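Local coordinates for cell division control protein 4 (Saccharomyces cerevisiae, PDB 3V7D) that recognises phosphorylated target proteins as the substrate-binding F-box subunit of an SCF E3 ubiquitin ligase, this chain spanning its F-box and WD40 propeller region, at residues Leu251-His254 and Pro260-Val263; Lys58-Glu63 and Asp89-Ser94; Asn428-Ala433 and Phe457-Asp462; Cys325-Met330 and Arg335-Glu340. The protein carries 1 engineered substitution. All coordinates share one frame; numbering follows the deposited sequence.

Contact 1. Residues Leu251-His254 and Pro260-Val263; sequences LVFH and PYFV
Phe253 packs against Pro260 and Tyr261 at the surface of the WD40 beta-propeller, where two neighbouring blades meet through their edge strands. Strand 251-253 joins strand 194-199 of one blade in parallel, whereas strand 262-266, just beyond Tyr261, borders the next sheet. The aromatic part is an offset edge-to-face pair, with the edge of Tyr261 turned to the face of Phe253; the planes stand at 87° and the centroids are 5.9 Å apart. Phe253 CZ lies near the plane of the tyrosine ring, 4.0 Å from Tyr261 CE2. With CG anti to the carbonyl carbon (chi1 -58°), the Tyr261 ring swings in toward this partner and also meets the ring of His197, which Phe253 touches as well. No hydrogen bond joins the two segments. Among the polar links, which run to other residues, are Tyr261 N to Asn259 OD1 and Pro260 O to Lys233 NZ. Were Phe253 an alanine, the edge of Tyr261 would probably lose its aromatic partner and a gap would open beside Pro260. The apolar part is a crossing at about a right angle, in which Pro260 CD comes within 3.5 Å of Phe253 CE2.

Contact 2. Residues Lys58-Glu63 and Asp89-Ser94; sequences KLLISE and DRLRLS
Leu60 meets Leu91 where helix 53-62, in the F-box region, packs against the long helix 87-106. The tight part is made by a single methyl: Leu60 CD1 sits 3.6 Å from Leu91 CD2 and also approaches the carbonyl oxygen Leu91 O at 3.9 Å, the two side chains crossing at about a right angle. Phe65 and Phe95 close round Leu60, while Trp56 and Phe71 touch Leu91, so the pair belongs to a buried apolar core. The other branch is more loosely met, Leu60 CD2 lying 4.1 Å from Ser94 OG. The outer side of helix 53-62 is different in character. There the exposed Ser62 bends back, chi1 68°, and bonds through OG to Leu59 O, which also accepts from Glu63 N on the same face of its plane, so one carbonyl takes two donors at the helix end. On helix 87-106 the buried Asp89 and Arg92, which take no part in the leucine contact, form a salt bridge beside another protein chain of the assembly, to which Arg92 also bonds; Arg50 takes Asp89 OD2. Arg92 NH2 meets Asp89 OD1 at 2.8 Å from above the carboxylate, 68° out of its plane.

Contact 3. Residues Asn428-Ala433 and Phe457-Asp462; sequences NILKDA and FLEILD
Ile429 and Leu430 pack onto Leu461 and Glu459, pressing the loop that enters the last blade of the propeller against strand 455-462. The closest touch is methyl on methyl, Ile429 CG2 at 3.6 Å from Leu461 CD1, with Leu461 CD2 almost as near. CG2 lies anti to the Ile429 backbone N, and it is this branch, not CG1, that reaches the leucine. Beside it the Leu430 and Glu459 side chains overlap flank to flank, running in opposing senses. Leu430 CD2 rests 4.0 Å from Glu459 CG, against the aliphatic part of the acid. The glutamate chain bends at chi2 (-79°), and its carboxylate is held on both oxygens, OE1 by Arg114 NH2 and OE2 by Thr116 OG1, both from strand 113-118. A water donates to Glu459 OE1 at 2.7 Å and makes a weak, 3.5 Å link to Asp432 OD2. Further out, a type I turn from Leu430 to Ala433 shapes the loop, with Ala433 N bonded to Leu430 O, while Phe414 of the preceding blade touches both Leu430 and Leu461. Asp432 OD1 and Glu459 OE1 lie 4.6 Å apart, yet each pairs with Arg114 NH2. The shared guanidinium probably offsets the repulsion between the two acids, letting a buried carboxylate sit next to leucine methyls.

Contact 4. Residues Cys325-Met330 and Arg335-Glu340; sequences CISASM and RIWDLE
Ser327 OG receives the indole N-H of Trp337 and is hydrogen-bonded to His309 NE2 as well. The NE1-to-OG bond from Trp337 to Ser327 is 2.9 Å long and nearly straight, 174° at the hydrogen, with the oxygen in the ring plane. Ser327 presents this oxygen because OG sits between its backbone N and carbonyl carbon, chi1 62°. The backbones of strands 324-329 and 334-338 run antiparallel: Cys325 with Trp337 and Ser327 with Arg335 are hydrogen-bonded pairs, and the shortest bond, Trp337 N to Cys325 O, measures 2.7 Å. Between them Ile326 and Ile336 form a non-hydrogen-bonded pair on the other face, side by side, with Ile336 CD1 3.8 Å from Ile326 CG1. On the tryptophan face Cys325 SG stands obliquely beside the indole, 4.0 Å from Trp337 CD1, and Cys325 CB meets Leu339 CD2 at 3.7 Å. A phenylalanine replacing Trp337 would probably leave Ser327 OG without its N-H donor and its bond to His309 less firmly oriented. The histidine, serine and tryptophan linked in this way, with Trp337-Asp338 as the signature dipeptide, match the structural hydrogen-bond network of a WD40 repeat, here WD 5.

How the contacts relate
Followed from the N terminus, the four contacts come strictly in series, so none nests in or crosses another. Contact 2 comes first, closing a loop of 25 residues that includes helix 71-81, and ties the F-box to the long helix leading into the propeller. Contact 1 then closes a five-residue excursion between adjacent blades, on the opposite side of the chain's centre and about 46 Å from contact 2 between centres. Contact 4 closes the shortest loop, the turn of a hairpin inside one blade. Contact 3, last, spans 23 residues in the blade where C-terminal strands pair with strand 113-118, closing the ring.

Contact 1. Residues Leu251-His254 and Pro260-Val263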
loop_
_atom_site.group_PDB
_atom_site.type_symbol
_atom_site.label_atom_id
_atom_site.label_comp_id
_atom_site.label_asym_id
_atom_site.label_seq_id
_atom_site.Cartn_x
_atom_site.Cartn_y
_atom_site.Cartn_z
ATOM N N LEU B 251 -3.174 5.378 37.702
ATOM C CA LEU B 251 -4.031 4.396 38.350
ATOM C C LEU B 251 -3.296 3.067 38.380
ATOM O O LEU B 251 -3.175 2.393 37.357
ATOM C CB LEU B 251 -5.346 4.242 37.589
ATOM C CG LEU B 251 -6.520 5.141 37.980
ATOM C CD1 LEU B 251 -6.180 6.611 37.803
ATOM C CD2 LEU B 251 -7.756 4.774 37.173
ATOM N N VAL B 252 -2.796 2.694 39.551
ATOM C CA VAL B 252 -2.024 1.466 39.688
ATOM C C VAL B 252 -2.921 0.290 40.074
ATOM O O VAL B 252 -3.749 0.401 40.977
ATOM C CB VAL B 252 -0.899 1.630 40.730
ATOM C CG1 VAL B 252 -0.011 0.394 40.759
ATOM C CG2 VAL B 252 -0.076 2.880 40.431
ATOM N N PHE B 253 -2.753 -0.833 39.379
ATOM C CA PHE B 253 -3.515 -2.046 39.668
ATOM C C PHE B 253 -2.584 -3.208 39.993
ATOM O O PHE B 253 -2.105 -3.902 39.096
ATOM C CB PHE B 253 -4.416 -2.413 38.490
ATOM C CG PHE B 253 -5.492 -1.404 38.215
ATOM C CD1 PHE B 253 -5.233 -0.289 37.436
ATOM C CD2 PHE B 253 -6.761 -1.569 38.741
ATOM C CE1 PHE B 253 -6.220 0.644 37.184
ATOM C CE2 PHE B 253 -7.754 -0.640 38.492
ATOM C CZ PHE B 253 -7.481 0.468 37.709
ATOM N N HIS B 254 -2.345 -3.416 41.283
ATOM C CA HIS B 254 -1.401 -4.425 41.749
ATOM C C HIS B 254 -1.896 -5.854 41.548
ATOM O O HIS B 254 -1.092 -6.786 41.500
ATOM C CB HIS B 254 -1.068 -4.202 43.232
ATOM C CG HIS B 254 -0.452 -2.869 43.524
ATOM N ND1 HIS B 254 0.895 -2.619 43.366
ATOM C CD2 HIS B 254 -0.997 -1.712 43.969
ATOM C CE1 HIS B 254 1.152 -1.367 43.696
ATOM N NE2 HIS B 254 0.020 -0.794 44.066
ATOM N N PRO B 260 -10.422 -4.082 36.781
ATOM C CA PRO B 260 -11.587 -4.154 35.891
ATOM C C PRO B 260 -11.193 -4.113 34.413
ATOM O O PRO B 260 -12.031 -4.365 33.547
ATOM C CB PRO B 260 -12.397 -2.912 36.269
ATOM C CG PRO B 260 -11.397 -1.968 36.839
ATOM C CD PRO B 260 -10.369 -2.814 37.528
ATOM N N TYR B 261 -9.932 -3.805 34.135
ATOM C CA TYR B 261 -9.439 -3.800 32.764
ATOM C C TYR B 261 -8.750 -5.118 32.428
ATOM O O TYR B 261 -8.306 -5.322 31.302
ATOM C CB TYR B 261 -8.486 -2.625 32.531
ATOM C CG TYR B 261 -9.104 -1.277 32.809
ATOM C CD1 TYR B 261 -10.091 -0.760 31.981
ATOM C CD2 TYR B 261 -8.700 -0.517 33.899
ATOM C CE1 TYR B 261 -10.662 0.478 32.232
ATOM C CE2 TYR B 261 -9.264 0.720 34.160
ATOM C CZ TYR B 261 -10.244 1.212 33.323
ATOM O OH TYR B 261 -10.806 2.442 33.580
ATOM N N PHE B 262 -8.666 -6.010 33.409
ATOM C CA PHE B 262 -8.051 -7.315 33.196
ATOM C C PHE B 262 -9.070 -8.309 32.639
ATOM O O PHE B 262 -10.204 -8.383 33.110
ATOM C CB PHE B 262 -7.430 -7.828 34.497
ATOM C CG PHE B 262 -6.897 -9.229 34.409
ATOM C CD1 PHE B 262 -5.785 -9.516 33.640
ATOM C CD2 PHE B 262 -7.502 -10.257 35.113
ATOM C CE1 PHE B 262 -5.291 -10.807 33.564
ATOM C CE2 PHE B 262 -7.011 -11.548 35.040
ATOM C CZ PHE B 262 -5.904 -11.823 34.266
ATOM N N VAL B 263 -8.665 -9.061 31.622
ATOM C CA VAL B 263 -9.577 -9.990 30.964
ATOM C C VAL B 263 -9.253 -11.432 31.322
ATOM O O VAL B 263 -10.134 -12.190 31.727
ATOM C CB VAL B 263 -9.550 -9.828 29.431
ATOM C CG1 VAL B 263 -10.544 -10.775 28.782
ATOM C CG2 VAL B 263 -9.853 -8.388 29.044
#

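Contact 2. Residues Lys58-Glu63 and Asp89-Ser94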
loop_
_atom_site.group_PDB
_atom_site.type_symbol
_atom_site.label_atom_id
_atom_site.label_comp_id
_atom_site.label_asym_id
_atom_site.label_seq_id
_atom_site.Cartn_x
_atom_site.Cartn_y
_atom_site.Cartn_z
ATOM N N LYS B 58 -8.063 4.542 -10.488
ATOM C CA LYS B 58 -7.179 3.657 -11.242
ATOM C C LYS B 58 -5.711 4.075 -11.152
ATOM O O LYS B 58 -4.833 3.233 -10.968
ATOM C CB LYS B 58 -7.606 3.584 -12.712
ATOM C CG LYS B 58 -8.859 2.756 -12.976
ATOM C CD LYS B 58 -9.309 2.912 -14.424
ATOM C CE LYS B 58 -10.313 1.840 -14.831
ATOM N NZ LYS B 58 -11.572 1.912 -14.043
ATOM N N LEU B 59 -5.446 5.372 -11.299
ATOM C CA LEU B 59 -4.076 5.882 -11.221
ATOM C C LEU B 59 -3.471 5.652 -9.837
ATOM O O LEU B 59 -2.327 5.206 -9.720
ATOM C CB LEU B 59 -4.022 7.369 -11.590
ATOM C CG LEU B 59 -4.130 7.692 -13.082
ATOM C CD1 LEU B 59 -4.253 9.185 -13.312
ATOM C CD2 LEU B 59 -2.927 7.136 -13.825
ATOM N N LEU B 60 -4.250 5.953 -8.797
ATOM C CA LEU B 60 -3.820 5.728 -7.418
ATOM C C LEU B 60 -3.510 4.254 -7.164
ATOM O O LEU B 60 -2.510 3.919 -6.525
ATOM C CB LEU B 60 -4.880 6.227 -6.431
ATOM C CG LEU B 60 -4.929 7.741 -6.205
ATOM C CD1 LEU B 60 -6.277 8.156 -5.629
ATOM C CD2 LEU B 60 -3.807 8.177 -5.281
ATOM N N ILE B 61 -4.365 3.376 -7.675
ATOM C CA ILE B 61 -4.145 1.944 -7.537
ATOM C C ILE B 61 -2.935 1.489 -8.351
ATOM O O ILE B 61 -2.136 0.679 -7.882
ATOM C CB ILE B 61 -5.391 1.139 -7.948
ATOM C CG1 ILE B 61 -6.521 1.372 -6.946
ATOM C CG2 ILE B 61 -5.077 -0.354 -8.044
ATOM C CD1 ILE B 61 -7.830 0.718 -7.355
ATOM N N SER B 62 -2.788 2.025 -9.560
ATOM C CA SER B 62 -1.723 1.574 -10.456
ATOM C C SER B 62 -0.330 1.961 -9.954
ATOM O O SER B 62 0.655 1.318 -10.304
ATOM C CB SER B 62 -1.938 2.091 -11.884
ATOM O OG SER B 62 -1.783 3.500 -11.951
ATOM N N GLU B 63 -0.253 3.009 -9.140
ATOM C CA GLU B 63 1.019 3.430 -8.569
ATOM C C GLU B 63 1.220 2.880 -7.153
ATOM O O GLU B 63 2.152 3.284 -6.451
ATOM C CB GLU B 63 1.119 4.959 -8.555
ATOM C CG GLU B 63 1.156 5.597 -9.938
ATOM C CD GLU B 63 2.447 5.312 -10.688
ATOM O OE1 GLU B 63 3.490 5.131 -10.031
ATOM O OE2 GLU B 63 2.422 5.272 -11.934
ATOM N N ASP B 89 -11.596 15.725 -7.315
ATOM C CA ASP B 89 -10.498 16.652 -7.079
ATOM C C ASP B 89 -9.644 16.204 -5.890
ATOM O O ASP B 89 -8.425 16.375 -5.901
ATOM C CB ASP B 89 -11.023 18.079 -6.871
ATOM C CG ASP B 89 -11.645 18.671 -8.135
ATOM O OD1 ASP B 89 -11.305 18.220 -9.253
ATOM O OD2 ASP B 89 -12.475 19.594 -8.012
ATOM N N ARG B 90 -10.289 15.633 -4.875
ATOM C CA ARG B 90 -9.584 15.082 -3.726
ATOM C C ARG B 90 -8.601 14.016 -4.192
ATOM O O ARG B 90 -7.429 14.030 -3.810
ATOM C CB ARG B 90 -10.564 14.457 -2.729
ATOM C CG ARG B 90 -11.316 15.442 -1.856
ATOM C CD ARG B 90 -12.404 14.736 -1.050
ATOM N NE ARG B 90 -13.206 15.674 -0.267
ATOM C CZ ARG B 90 -14.439 15.422 0.163
ATOM N NH1 ARG B 90 -15.018 14.261 -0.120
ATOM N NH2 ARG B 90 -15.100 16.330 0.871
ATOM N N LEU B 91 -9.089 13.099 -5.024
ATOM C CA LEU B 91 -8.280 11.993 -5.514
ATOM C C LEU B 91 -7.157 12.472 -6.436
ATOM O O LEU B 91 -6.055 11.920 -6.419
ATOM C CB LEU B 91 -9.156 10.962 -6.230
ATOM C CG LEU B 91 -10.131 10.159 -5.363
ATOM C CD1 LEU B 91 -10.931 9.212 -6.231
ATOM C CD2 LEU B 91 -9.405 9.381 -4.266
ATOM N N ARG B 92 -7.438 13.493 -7.240
ATOM C CA ARG B 92 -6.420 14.065 -8.111
ATOM C C ARG B 92 -5.315 14.728 -7.288
ATOM O O ARG B 92 -4.131 14.506 -7.537
ATOM C CB ARG B 92 -7.030 15.065 -9.106
ATOM C CG ARG B 92 -5.987 15.924 -9.839
ATOM C CD ARG B 92 -6.579 16.665 -11.041
ATOM N NE ARG B 92 -7.766 17.435 -10.687
ATOM C CZ ARG B 92 -7.739 18.704 -10.294
ATOM N NH1 ARG B 92 -6.580 19.344 -10.211
ATOM N NH2 ARG B 92 -8.866 19.329 -9.983
ATOM N N LEU B 93 -5.702 15.528 -6.299
ATOM C CA LEU B 93 -4.720 16.192 -5.442
ATOM C C LEU B 93 -3.883 15.182 -4.655
ATOM O O LEU B 93 -2.674 15.353 -4.491
ATOM C CB LEU B 93 -5.393 17.185 -4.491
ATOM C CG LEU B 93 -6.036 18.435 -5.115
ATOM C CD1 LEU B 93 -6.098 19.563 -4.092
ATOM C CD2 LEU B 93 -5.321 18.896 -6.386
ATOM N N SER B 94 -4.533 14.131 -4.170
ATOM C CA SER B 94 -3.838 13.065 -3.470
ATOM C C SER B 94 -2.827 12.418 -4.407
ATOM O O SER B 94 -1.690 12.150 -4.017
ATOM C CB SER B 94 -4.833 12.014 -2.971
ATOM O OG SER B 94 -4.170 10.951 -2.309
#

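Contact 3. Residues Asn428-Ala433 and Phe457-Asp462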
loop_
_atom_site.group_PDB
_atom_site.type_symbol
_atom_site.label_atom_id
_atom_site.label_comp_id
_atom_site.label_asym_id
_atom_site.label_seq_id
_atom_site.Cartn_x
_atom_site.Cartn_y
_atom_site.Cartn_z
ATOM N N ASN B 428 23.993 5.938 1.281
ATOM C CA ASN B 428 24.824 6.772 2.152
ATOM C C ASN B 428 24.140 7.902 2.923
ATOM O O ASN B 428 24.815 8.716 3.555
ATOM C CB ASN B 428 26.014 7.329 1.367
ATOM C CG ASN B 428 26.979 6.245 0.943
ATOM O OD1 ASN B 428 27.601 5.593 1.783
ATOM N ND2 ASN B 428 27.101 6.034 -0.361
ATOM N N ILE B 429 22.815 7.955 2.878
ATOM C CA ILE B 429 22.081 9.037 3.533
ATOM C C ILE B 429 22.391 9.141 5.030
ATOM O O ILE B 429 22.562 10.240 5.562
ATOM C CB ILE B 429 20.558 8.924 3.294
ATOM C CG1 ILE B 429 20.260 9.069 1.800
ATOM C CG2 ILE B 429 19.829 10.004 4.057
ATOM C CD1 ILE B 429 18.803 9.138 1.464
ATOM N N LEU B 430 22.483 7.994 5.698
ATOM C CA LEU B 430 22.840 7.956 7.114
ATOM C C LEU B 430 24.196 7.280 7.298
ATOM O O LEU B 430 24.375 6.430 8.172
ATOM C CB LEU B 430 21.761 7.235 7.927
ATOM C CG LEU B 430 20.385 7.903 7.926
ATOM C CD1 LEU B 430 19.394 7.115 8.782
ATOM C CD2 LEU B 430 20.492 9.344 8.412
ATOM N N LYS B 431 25.146 7.674 6.457
ATOM C CA LYS B 431 26.482 7.087 6.428
ATOM C C LYS B 431 27.187 7.126 7.789
ATOM O O LYS B 431 27.901 6.191 8.147
ATOM C CB LYS B 431 27.336 7.795 5.369
ATOM C CG LYS B 431 28.745 7.238 5.184
ATOM C CD LYS B 431 29.453 7.956 4.041
ATOM C CE LYS B 431 30.938 7.619 3.983
ATOM N NZ LYS B 431 31.169 6.160 3.779
ATOM N N ASP B 432 26.976 8.197 8.550
ATOM C CA ASP B 432 27.680 8.370 9.821
ATOM C C ASP B 432 27.120 7.505 10.953
ATOM O O ASP B 432 27.714 7.419 12.028
ATOM C CB ASP B 432 27.731 9.851 10.231
ATOM C CG ASP B 432 26.357 10.422 10.545
ATOM O OD1 ASP B 432 25.348 9.850 10.079
ATOM O OD2 ASP B 432 26.290 11.449 11.251
ATOM N N ALA B 433 25.983 6.862 10.706
ATOM C CA ALA B 433 25.401 5.961 11.697
ATOM C C ALA B 433 26.242 4.688 11.832
ATOM O O ALA B 433 26.778 4.190 10.844
ATOM C CB ALA B 433 23.962 5.618 11.324
ATOM N N PHE B 457 20.564 8.481 18.555
ATOM C CA PHE B 457 19.971 9.664 17.963
ATOM C C PHE B 457 18.715 9.261 17.211
ATOM O O PHE B 457 18.567 8.106 16.811
ATOM C CB PHE B 457 20.959 10.339 17.003
ATOM C CG PHE B 457 22.189 10.883 17.679
ATOM C CD1 PHE B 457 22.190 12.153 18.233
ATOM C CD2 PHE B 457 23.345 10.123 17.761
ATOM C CE1 PHE B 457 23.326 12.658 18.863
ATOM C CE2 PHE B 457 24.482 10.620 18.382
ATOM C CZ PHE B 457 24.473 11.892 18.934
ATOM N N LEU B 458 17.803 10.211 17.039
ATOM C CA LEU B 458 16.678 10.018 16.138
ATOM C C LEU B 458 16.938 10.801 14.866
ATOM O O LEU B 458 17.192 12.009 14.904
ATOM C CB LEU B 458 15.357 10.469 16.769
ATOM C CG LEU B 458 14.134 10.313 15.852
ATOM C CD1 LEU B 458 13.849 8.846 15.572
ATOM C CD2 LEU B 458 12.907 10.987 16.435
ATOM N N GLU B 459 16.885 10.104 13.738
ATOM C CA GLU B 459 17.061 10.741 12.445
ATOM C C GLU B 459 15.710 10.900 11.759
ATOM O O GLU B 459 14.902 9.968 11.737
ATOM C CB GLU B 459 18.007 9.913 11.573
ATOM C CG GLU B 459 19.384 9.688 12.191
ATOM C CD GLU B 459 20.301 10.894 12.054
ATOM O OE1 GLU B 459 21.478 10.797 12.457
ATOM O OE2 GLU B 459 19.852 11.939 11.533
ATOM N N ILE B 460 15.461 12.086 11.215
ATOM C CA ILE B 460 14.243 12.336 10.456
ATOM C C ILE B 460 14.574 12.843 9.055
ATOM O O ILE B 460 15.210 13.886 8.893
ATOM C CB ILE B 460 13.322 13.343 11.165
ATOM C CG1 ILE B 460 12.996 12.869 12.583
ATOM C CG2 ILE B 460 12.044 13.540 10.370
ATOM C CD1 ILE B 460 12.192 13.878 13.392
ATOM N N LEU B 461 14.136 12.094 8.048
ATOM C CA LEU B 461 14.386 12.441 6.653
ATOM C C LEU B 461 13.105 12.876 5.946
ATOM O O LEU B 461 12.072 12.207 6.025
ATOM C CB LEU B 461 15.035 11.264 5.925
ATOM C CG LEU B 461 16.342 10.816 6.584
ATOM C CD1 LEU B 461 16.842 9.513 5.993
ATOM C CD2 LEU B 461 17.391 11.905 6.447
ATOM N N ASP B 462 13.191 14.002 5.249
ATOM C CA ASP B 462 12.031 14.646 4.642
ATOM C C ASP B 462 12.137 14.574 3.115
ATOM O O ASP B 462 13.035 15.172 2.533
ATOM C CB ASP B 462 11.984 16.105 5.105
ATOM C CG ASP B 462 10.710 16.829 4.691
ATOM O OD1 ASP B 462 9.938 16.299 3.862
ATOM O OD2 ASP B 462 10.489 17.952 5.199
HETATM O O HOH W 1 23.812 11.100 13.682
#

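Contact 4. Residues Cys325-Met330 and Arg335-Glu340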
loop_
_atom_site.group_PDB
_atom_site.type_symbol
_atom_site.label_atom_id
_atom_site.label_comp_id
_atom_site.label_asym_id
_atom_site.label_seq_id
_atom_site.Cartn_x
_atom_site.Cartn_y
_atom_site.Cartn_z
ATOM N N CYS B 325 -1.457 -17.259 8.632
ATOM C CA CYS B 325 -0.396 -16.882 9.546
ATOM C C CYS B 325 0.961 -17.092 8.899
ATOM O O CYS B 325 1.200 -18.105 8.233
ATOM C CB CYS B 325 -0.465 -17.691 10.838
ATOM S SG CYS B 325 0.985 -17.425 11.886
ATOM N N ILE B 326 1.845 -16.128 9.105
ATOM C CA ILE B 326 3.213 -16.218 8.623
ATOM C C ILE B 326 4.135 -16.271 9.830
ATOM O O ILE B 326 4.000 -15.465 10.753
ATOM C CB ILE B 326 3.567 -14.993 7.767
ATOM C CG1 ILE B 326 2.546 -14.834 6.642
ATOM C CG2 ILE B 326 4.981 -15.113 7.217
ATOM C CD1 ILE B 326 2.312 -13.399 6.231
ATOM N N SER B 327 5.059 -17.228 9.835
ATOM C CA SER B 327 5.956 -17.412 10.973
ATOM C C SER B 327 7.411 -17.455 10.529
ATOM O O SER B 327 7.737 -18.056 9.506
ATOM C CB SER B 327 5.601 -18.692 11.734
ATOM O OG SER B 327 5.743 -19.841 10.914
ATOM N N ALA B 328 8.285 -16.811 11.298
ATOM C CA ALA B 328 9.705 -16.769 10.960
ATOM C C ALA B 328 10.518 -17.329 12.111
ATOM O O ALA B 328 10.268 -17.005 13.270
ATOM C CB ALA B 328 10.140 -15.346 10.631
ATOM N N SER B 329 11.498 -18.168 11.796
ATOM C CA SER B 329 12.159 -18.942 12.840
ATOM C C SER B 329 13.679 -18.942 12.783
ATOM O O SER B 329 14.283 -18.624 11.761
ATOM C CB SER B 329 11.647 -20.387 12.833
ATOM O OG SER B 329 12.439 -21.220 13.666
ATOM N N MET B 330 14.282 -19.325 13.903
ATOM C CA MET B 330 15.721 -19.502 13.993
ATOM C C MET B 330 16.168 -20.686 13.128
ATOM O O MET B 330 17.350 -20.824 12.816
ATOM C CB MET B 330 16.127 -19.713 15.451
ATOM C CG MET B 330 17.623 -19.715 15.700
ATOM S SD MET B 330 18.014 -19.837 17.456
ATOM C CE MET B 330 19.787 -20.068 17.388
ATOM N N ARG B 335 7.206 -20.135 7.516
ATOM C CA ARG B 335 6.047 -20.983 7.259
ATOM C C ARG B 335 4.767 -20.188 7.068
ATOM O O ARG B 335 4.528 -19.197 7.752
ATOM C CB ARG B 335 5.868 -22.030 8.365
ATOM C CG ARG B 335 6.901 -23.140 8.311
ATOM C CD ARG B 335 6.620 -24.223 9.327
ATOM N NE ARG B 335 7.370 -25.436 9.020
ATOM C CZ ARG B 335 6.901 -26.666 9.201
ATOM N NH1 ARG B 335 5.680 -26.847 9.687
ATOM N NH2 ARG B 335 7.649 -27.716 8.894
ATOM N N ILE B 336 3.951 -20.640 6.124
ATOM C CA ILE B 336 2.652 -20.046 5.867
ATOM C C ILE B 336 1.590 -21.032 6.327
ATOM O O ILE B 336 1.601 -22.194 5.926
ATOM C CB ILE B 336 2.459 -19.770 4.365
ATOM C CG1 ILE B 336 3.652 -18.983 3.808
ATOM C CG2 ILE B 336 1.143 -19.040 4.120
ATOM C CD1 ILE B 336 3.822 -17.607 4.414
ATOM N N TRP B 337 0.676 -20.570 7.173
ATOM C CA TRP B 337 -0.342 -21.443 7.743
ATOM C C TRP B 337 -1.745 -20.995 7.337
ATOM O O TRP B 337 -2.018 -19.800 7.252
ATOM C CB TRP B 337 -0.244 -21.451 9.272
ATOM C CG TRP B 337 1.132 -21.678 9.827
ATOM C CD1 TRP B 337 2.129 -20.753 9.952
ATOM C CD2 TRP B 337 1.649 -22.900 10.369
ATOM N NE1 TRP B 337 3.240 -21.328 10.524
ATOM C CE2 TRP B 337 2.970 -22.642 10.791
ATOM C CE3 TRP B 337 1.125 -24.185 10.532
ATOM C CZ2 TRP B 337 3.775 -23.628 11.366
ATOM C CZ3 TRP B 337 1.926 -25.162 11.104
ATOM C CH2 TRP B 337 3.236 -24.877 11.514
ATOM N N ASP B 338 -2.631 -21.959 7.106
ATOM C CA ASP B 338 -4.029 -21.670 6.797
ATOM C C ASP B 338 -4.819 -21.593 8.097
ATOM O O ASP B 338 -5.015 -22.606 8.766
ATOM C CB ASP B 338 -4.606 -22.772 5.899
ATOM C CG ASP B 338 -5.981 -22.426 5.339
ATOM O OD1 ASP B 338 -6.705 -21.609 5.949
ATOM O OD2 ASP B 338 -6.341 -22.980 4.278
ATOM N N LEU B 339 -5.286 -20.399 8.451
ATOM C CA LEU B 339 -5.993 -20.226 9.720
ATOM C C LEU B 339 -7.478 -20.571 9.640
ATOM O O LEU B 339 -8.248 -20.252 10.551
ATOM C CB LEU B 339 -5.807 -18.813 10.272
ATOM C CG LEU B 339 -4.393 -18.440 10.730
ATOM C CD1 LEU B 339 -4.450 -17.399 11.848
ATOM C CD2 LEU B 339 -3.602 -19.669 11.160
ATOM N N GLU B 340 -7.880 -21.219 8.552
ATOM C CA GLU B 340 -9.246 -21.705 8.442
ATOM C C GLU B 340 -9.313 -23.135 8.968
ATOM O O GLU B 340 -10.369 -23.595 9.395
ATOM C CB GLU B 340 -9.742 -21.644 6.997
ATOM C CG GLU B 340 -11.237 -21.391 6.866
ATOM C CD GLU B 340 -11.557 -19.953 6.497
ATOM O OE1 GLU B 340 -10.851 -19.389 5.633
ATOM O OE2 GLU B 340 -12.511 -19.383 7.071
#